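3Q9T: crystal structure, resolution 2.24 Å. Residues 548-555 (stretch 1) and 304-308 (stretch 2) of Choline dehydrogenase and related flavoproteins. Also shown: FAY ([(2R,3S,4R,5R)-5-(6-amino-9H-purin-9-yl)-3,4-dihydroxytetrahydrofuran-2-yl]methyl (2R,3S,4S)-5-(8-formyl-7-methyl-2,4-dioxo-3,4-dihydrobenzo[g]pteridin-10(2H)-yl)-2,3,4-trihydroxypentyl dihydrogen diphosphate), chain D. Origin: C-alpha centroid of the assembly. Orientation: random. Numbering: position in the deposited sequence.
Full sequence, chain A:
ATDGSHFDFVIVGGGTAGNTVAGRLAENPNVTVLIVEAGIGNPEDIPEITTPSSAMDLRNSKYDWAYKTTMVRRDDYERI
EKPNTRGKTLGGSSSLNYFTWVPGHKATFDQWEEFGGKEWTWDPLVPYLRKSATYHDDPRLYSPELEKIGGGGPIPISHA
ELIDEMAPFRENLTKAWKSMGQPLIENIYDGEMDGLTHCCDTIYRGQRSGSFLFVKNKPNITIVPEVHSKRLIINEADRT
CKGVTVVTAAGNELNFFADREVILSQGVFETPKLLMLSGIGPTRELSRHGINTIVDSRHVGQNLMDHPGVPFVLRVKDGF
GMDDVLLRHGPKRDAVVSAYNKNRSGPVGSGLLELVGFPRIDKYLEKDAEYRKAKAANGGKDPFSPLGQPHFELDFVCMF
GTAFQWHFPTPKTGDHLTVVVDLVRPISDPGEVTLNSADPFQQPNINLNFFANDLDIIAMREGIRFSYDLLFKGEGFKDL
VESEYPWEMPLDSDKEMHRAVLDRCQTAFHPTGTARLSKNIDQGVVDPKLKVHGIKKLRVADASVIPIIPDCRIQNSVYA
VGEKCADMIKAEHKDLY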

ATOM      1  N   ILE A 548       9.851 -11.101  23.781  1.00 20.49           N
ATOM      2  CA  ILE A 548       9.193  -9.831  24.100  1.00 19.91           C
ATOM      3  C   ILE A 548      10.118  -8.718  23.616  1.00 18.61           C
ATOM      4  O   ILE A 548      11.257  -8.616  24.071  1.00 18.10           O
ATOM      5  CB  ILE A 548       9.001  -9.647  25.606  1.00 19.58           C
ATOM      6  CG1 ILE A 548       8.200 -10.798  26.202  1.00 18.83           C
ATOM      7  CG2 ILE A 548       8.286  -8.322  25.893  1.00 20.29           C
ATOM      8  CD1 ILE A 548       7.975 -10.654  27.690  1.00 16.14           C
ATOM      9  N   ILE A 549       9.653  -7.900  22.680  1.00 14.02           N
ATOM     10  CA  ILE A 549      10.555  -6.943  22.018  1.00 18.53           C
ATOM     11  C   ILE A 549      11.093  -5.894  23.005  1.00 19.25           C
ATOM     12  O   ILE A 549      10.343  -5.329  23.785  1.00 19.69           O
ATOM     13  CB  ILE A 549       9.857  -6.250  20.818  1.00 16.58           C
ATOM     14  CG1 ILE A 549      10.881  -5.496  19.957  1.00 15.59           C
ATOM     15  CG2 ILE A 549       8.731  -5.333  21.320  1.00 15.73           C
ATOM     16  CD1 ILE A 549      10.250  -4.757  18.732  1.00 14.82           C
ATOM     17  N   PRO A 550      12.414  -5.667  22.999  1.00 28.08           N
ATOM     18  CA  PRO A 550      13.013  -4.680  23.913  1.00 18.56           C
ATOM     19  C   PRO A 550      12.452  -3.266  23.708  1.00 23.43           C
ATOM     20  O   PRO A 550      11.816  -3.001  22.682  1.00 20.58           O
ATOM     21  CB  PRO A 550      14.509  -4.731  23.556  1.00 15.29           C
ATOM     22  CG  PRO A 550      14.715  -6.126  23.006  1.00 16.18           C
ATOM     23  CD  PRO A 550      13.426  -6.495  22.311  1.00 16.27           C
ATOM     24  N   ASP A 551      12.711  -2.367  24.658  1.00 14.43           N
ATOM     25  CA  ASP A 551      12.053  -1.051  24.684  1.00 17.99           C
ATOM     26  C   ASP A 551      12.826   0.011  23.881  1.00 20.42           C
ATOM     27  O   ASP A 551      12.888   1.179  24.263  1.00 18.00           O
ATOM     28  CB  ASP A 551      11.878  -0.594  26.138  1.00 19.36           C
ATOM     29  CG  ASP A 551      11.542  -1.753  27.074  1.00 23.08           C
ATOM     30  OD1 ASP A 551      10.357  -1.931  27.433  1.00 21.51           O
ATOM     31  OD2 ASP A 551      12.462  -2.515  27.429  1.00 22.33           O
ATOM     32  N   CYS A 552      13.409  -0.393  22.758  1.00 16.97           N
ATOM     33  CA  CYS A 552      14.377   0.453  22.098  1.00 15.29           C
ATOM     34  C   CYS A 552      14.913  -0.295  20.905  1.00 19.90           C
ATOM     35  O   CYS A 552      14.560  -1.458  20.705  1.00 19.42           O
ATOM     36  CB  CYS A 552      15.525   0.714  23.057  1.00 26.44           C
ATOM     37  SG  CYS A 552      16.215  -0.824  23.703  1.00 19.70           S
ATOM     38  N   ARG A 553      15.755   0.382  20.125  1.00 15.47           N
ATOM     39  CA  ARG A 553      16.492  -0.227  19.020  1.00 21.28           C
ATOM     40  C   ARG A 553      17.220  -1.502  19.482  1.00 23.77           C
ATOM     41  O   ARG A 553      17.898  -1.511  20.503  1.00 19.17           O
ATOM     42  CB  ARG A 553      17.477   0.796  18.443  1.00 17.77           C
ATOM     43  CG  ARG A 553      16.761   2.013  17.870  1.00 19.09           C
ATOM     44  CD  ARG A 553      17.704   2.963  17.148  1.00 19.27           C
ATOM     45  NE  ARG A 553      16.984   4.057  16.483  1.00 22.51           N
ATOM     46  CZ  ARG A 553      17.489   4.780  15.491  1.00 24.36           C
ATOM     47  NH1 ARG A 553      18.716   4.521  15.056  1.00 17.98           N
ATOM     48  NH2 ARG A 553      16.779   5.760  14.931  1.00 22.49           N
ATOM     49  N   ILE A 554      17.102  -2.572  18.712  1.00 20.80           N
ATOM     50  CA  ILE A 554      17.296  -3.906  19.285  1.00 23.33           C
ATOM     51  C   ILE A 554      18.616  -4.627  19.026  1.00 17.44           C
ATOM     52  O   ILE A 554      18.777  -5.743  19.495  1.00 17.14           O
ATOM     53  CB  ILE A 554      16.165  -4.851  18.811  1.00 23.91           C
ATOM     54  CG1 ILE A 554      16.291  -5.076  17.293  1.00 15.11           C
ATOM     55  CG2 ILE A 554      14.805  -4.254  19.181  1.00 15.81           C
ATOM     56  CD1 ILE A 554      15.375  -6.150  16.718  1.00 19.20           C
ATOM     57  N   GLN A 555      19.554  -4.018  18.301  1.00 12.90           N
ATOM     58  CA  GLN A 555      20.758  -4.753  17.915  1.00 20.03           C
ATOM     59  C   GLN A 555      21.544  -5.281  19.121  1.00 19.34           C
ATOM     60  O   GLN A 555      22.129  -6.352  19.048  1.00 21.14           O
ATOM     61  CB  GLN A 555      21.668  -3.954  16.952  1.00 18.02           C
ATOM     62  CG  GLN A 555      22.639  -2.979  17.617  1.00 18.17           C
ATOM     63  CD  GLN A 555      23.662  -2.378  16.618  1.00 19.75           C
ATOM     64  OE1 GLN A 555      24.224  -3.078  15.769  1.00 18.12           O
ATOM     65  NE2 GLN A 555      23.890  -1.086  16.724  1.00 14.99           N
TER
HETATM   66  P   FAY D 600      19.813 -10.821  12.903  1.00 20.09           P
HETATM   67  N1  FAY D 600      18.963  -1.949  15.691  1.00 18.46           N
HETATM   68  C2  FAY D 600      19.682  -1.139  16.566  1.00 22.42           C
HETATM   69  O2  FAY D 600      20.020  -1.566  17.664  1.00 21.13           O
HETATM   70  N3  FAY D 600      20.414  -0.082  16.066  1.00 25.79           N
HETATM   71  C4  FAY D 600      20.002   0.509  14.897  1.00 28.72           C
HETATM   72  O4  FAY D 600      20.085   1.749  14.821  1.00 23.69           O
HETATM   73  N5  FAY D 600      18.853   0.266  12.820  1.00 21.58           N
HETATM   74  C6  FAY D 600      18.231  -0.075  10.580  1.00 24.40           C
HETATM   75  C7  FAY D 600      17.870  -0.902   9.531  1.00 21.72           C
HETATM   76  C8  FAY D 600      17.683  -2.269   9.766  1.00 20.79           C
HETATM   77  O8  FAY D 600      17.517  -4.364   8.731  1.00 19.63           O
HETATM   78  C9  FAY D 600      17.985  -2.800  11.027  1.00 16.48           C
HETATM   79  PA  FAY D 600      20.415 -10.391  10.172  1.00 14.25           P
HETATM   80  C1' FAY D 600      18.294  -3.950  13.714  1.00 24.93           C
HETATM   81  C10 FAY D 600      18.717  -1.529  14.405  1.00 18.45           C
HETATM   82  N10 FAY D 600      18.366  -2.451  13.415  1.00 19.96           N
HETATM   83  N1A FAY D 600      20.238 -17.875   2.200  1.00 15.27           N
HETATM   84  O1A FAY D 600      19.592  -9.813   9.069  1.00 23.36           O
HETATM   85  C1B FAY D 600      21.326 -14.041   5.619  1.00 19.89           C
HETATM   86  O1P FAY D 600      21.077 -11.596  13.188  1.00 19.08           O
HETATM   87  C2' FAY D 600      19.685  -4.620  13.641  1.00 17.40           C
HETATM   88  O2' FAY D 600      20.314  -4.150  12.503  1.00 19.25           O
HETATM   89  C2A FAY D 600      21.483 -17.464   2.639  1.00 16.55           C
HETATM   90  O2A FAY D 600      21.438  -9.448  10.729  1.00 19.13           O
HETATM   91  C2B FAY D 600      21.161 -12.546   5.407  1.00 19.89           C
HETATM   92  O2B FAY D 600      21.790 -12.076   4.229  1.00 15.16           O
HETATM   93  O2P FAY D 600      18.630 -11.413  13.647  1.00 19.13           O
HETATM   94  C3' FAY D 600      19.874  -6.171  13.722  1.00 28.07           C
HETATM   95  O3' FAY D 600      20.862  -6.717  12.850  1.00 19.81           O
HETATM   96  N3A FAY D 600      21.599 -16.426   3.549  1.00 19.60           N
HETATM   97  C3B FAY D 600      21.834 -11.994   6.644  1.00 19.81           C
HETATM   98  O3B FAY D 600      23.222 -11.954   6.420  1.00 17.67           O
HETATM   99  O3P FAY D 600      19.458 -10.913  11.334  1.00 18.13           O
HETATM  100  C4' FAY D 600      18.622  -6.991  13.543  1.00 24.13           C
HETATM  101  O4' FAY D 600      17.659  -6.422  14.426  1.00 20.95           O
HETATM  102  C4A FAY D 600      20.481 -15.813   4.016  1.00 19.34           C
HETATM  103  C4B FAY D 600      21.589 -13.055   7.689  1.00 18.64           C
HETATM  104  O4B FAY D 600      21.160 -14.218   7.003  1.00 18.15           O
HETATM  105  C4X FAY D 600      19.138  -0.229  14.066  1.00 26.10           C
HETATM  106  C5' FAY D 600      18.890  -8.484  13.854  1.00 26.42           C
HETATM  107  O5' FAY D 600      19.940  -9.214  13.202  1.00 23.62           O
HETATM  108  C5A FAY D 600      19.219 -16.220   3.592  1.00 21.79           C
HETATM  109  C5B FAY D 600      20.556 -12.603   8.704  1.00 17.68           C
HETATM  110  O5B FAY D 600      21.180 -11.699   9.582  1.00 19.03           O
HETATM  111  C5X FAY D 600      18.313  -0.579  11.875  1.00 28.26           C
HETATM  112  C6A FAY D 600      19.092 -17.256   2.670  1.00 25.55           C
HETATM  113  N6A FAY D 600      17.885 -17.581   2.186  1.00 22.15           N
HETATM  114  N7A FAY D 600      18.303 -15.449   4.215  1.00 20.75           N
HETATM  115  C7M FAY D 600      17.506  -0.262   8.213  1.00 18.34           C
HETATM  116  C8A FAY D 600      18.939 -14.578   5.027  1.00 14.35           C
HETATM  117  C8M FAY D 600      17.687  -3.173   8.594  1.00 20.01           C
HETATM  118  C9A FAY D 600      18.254  -1.963  12.108  1.00 19.63           C
HETATM  119  N9A FAY D 600      20.281 -14.788   4.908  1.00 22.10           N
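Stretch 2, residues 304-308: LMDHP

Stretch 2 (L304 to P308) lies mainly against I549, P550 and C552 as a largely extended segment, with M305, D306 and H307 all at phi between -139° and -97° and psi between 127° and 171°. Stretch 1 is irregular: I548, I549 and P550 are extended, D551 turns the chain (phi/psi -89/37), C552 is almost fully stretched (177/175), and only Q555 is helical. From I548 to D551 it runs in roughly the same direction as stretch 2, then turns off, leaving Q555 out of reach. The turn at D551 is accompanied by a weak backbone hydrogen bond from C552 N to P550 O (3.1 Å). The backbones come nearest at I549 and M305, whose CA atoms are 6.9 Å apart; no main-chain hydrogen bond joins them. Side chains, chiefly of I549 and H307, bridge the space, and the two stretches together bury 239 Å².

Most of that area belongs to I549 and H307, both of which point CB toward the other stretch. I549, with chi1 and chi2 both t, extends CD1 over one face of the H307 ring, 3.4 Å from the centroid and 11° off the normal, a CH-pi contact. The same CD1 lies 3.8 Å from D306 C and 4.0 Å from M305 O, so this methyl touches backbone as well as imidazole. Beside it, I549 CG2 packs against M305 CG at 4.3 Å.

The ring edge meets carbonyls of stretch 1. H307 NE2 donates a weak hydrogen bond to P550 O (3.0 Å, with an N-H...O angle of only 121°), and H307 CE1 approaches C552 O at 3.3 Å. D306 turns its CB away from stretch 1, and its OD1 accepts a hydrogen bond from H307 N (2.6 Å).

Beyond this contact, stretch 1 reaches the flavin: Q555 N donates to FAY O2 (2.6 Å) and R553 NH1 to FAY O4 (3.1 Å).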

ATOM      1  N   LEU A 304       5.375 -12.483  15.037  1.00 19.07           N
ATOM      2  CA  LEU A 304       6.208 -11.418  14.500  1.00 15.48           C
ATOM      3  C   LEU A 304       5.828 -10.103  15.196  1.00 17.72           C
ATOM      4  O   LEU A 304       4.685  -9.649  15.091  1.00 17.49           O
ATOM      5  CB  LEU A 304       5.995 -11.306  12.999  1.00 14.00           C
ATOM      6  CG  LEU A 304       6.537 -10.042  12.360  1.00 14.92           C
ATOM      7  CD1 LEU A 304       8.044 -10.065  12.471  1.00 12.52           C
ATOM      8  CD2 LEU A 304       6.071  -9.933  10.918  1.00 11.74           C
ATOM      9  N   MET A 305       6.774  -9.504  15.921  1.00 16.53           N
ATOM     10  CA  MET A 305       6.519  -8.226  16.598  1.00 20.31           C
ATOM     11  C   MET A 305       7.600  -7.204  16.264  1.00 21.35           C
ATOM     12  O   MET A 305       8.799  -7.518  16.286  1.00 15.88           O
ATOM     13  CB  MET A 305       6.428  -8.402  18.118  1.00 20.14           C
ATOM     14  CG  MET A 305       5.739  -7.243  18.817  1.00 27.26           C
ATOM     15  SD  MET A 305       3.930  -7.307  18.656  1.00 24.13           S
ATOM     16  CE  MET A 305       3.530  -5.720  19.378  1.00 21.10           C
ATOM     17  N   ASP A 306       7.167  -5.988  15.942  1.00 16.47           N
ATOM     18  CA  ASP A 306       8.081  -4.928  15.534  1.00 16.80           C
ATOM     19  C   ASP A 306       7.607  -3.635  16.205  1.00 18.17           C
ATOM     20  O   ASP A 306       6.523  -3.604  16.797  1.00 18.43           O
ATOM     21  CB  ASP A 306       8.061  -4.813  14.007  1.00 18.59           C
ATOM     22  CG  ASP A 306       9.179  -3.916  13.440  1.00 16.72           C
ATOM     23  OD1 ASP A 306      10.021  -3.414  14.196  1.00 15.26           O
ATOM     24  OD2 ASP A 306       9.215  -3.726  12.208  1.00 16.46           O
ATOM     25  N   HIS A 307       8.412  -2.578  16.121  1.00 16.78           N
ATOM     26  CA  HIS A 307       8.004  -1.267  16.629  1.00 21.35           C
ATOM     27  C   HIS A 307       7.466  -0.412  15.485  1.00 20.30           C
ATOM     28  O   HIS A 307       8.168  -0.219  14.494  1.00 23.60           O
ATOM     29  CB  HIS A 307       9.207  -0.516  17.189  1.00 17.16           C
ATOM     30  CG  HIS A 307       9.759  -1.080  18.463  1.00 18.40           C
ATOM     31  ND1 HIS A 307      11.111  -1.157  18.704  1.00 10.89           N
ATOM     32  CD2 HIS A 307       9.149  -1.558  19.573  1.00 18.20           C
ATOM     33  CE1 HIS A 307      11.314  -1.669  19.905  1.00 17.34           C
ATOM     34  NE2 HIS A 307      10.140  -1.915  20.456  1.00 19.22           N
ATOM     35  N   PRO A 308       6.251   0.149  15.629  1.00 21.24           N
ATOM     36  CA  PRO A 308       5.815   1.077  14.578  1.00 18.72           C
ATOM     37  C   PRO A 308       6.466   2.428  14.847  1.00 20.80           C
ATOM     38  O   PRO A 308       6.732   2.737  16.005  1.00 17.08           O
ATOM     39  CB  PRO A 308       4.305   1.163  14.797  1.00 15.81           C
ATOM     40  CG  PRO A 308       4.153   0.985  16.285  1.00 17.27           C
ATOM     41  CD  PRO A 308       5.313   0.132  16.768  1.00 14.17           C
TER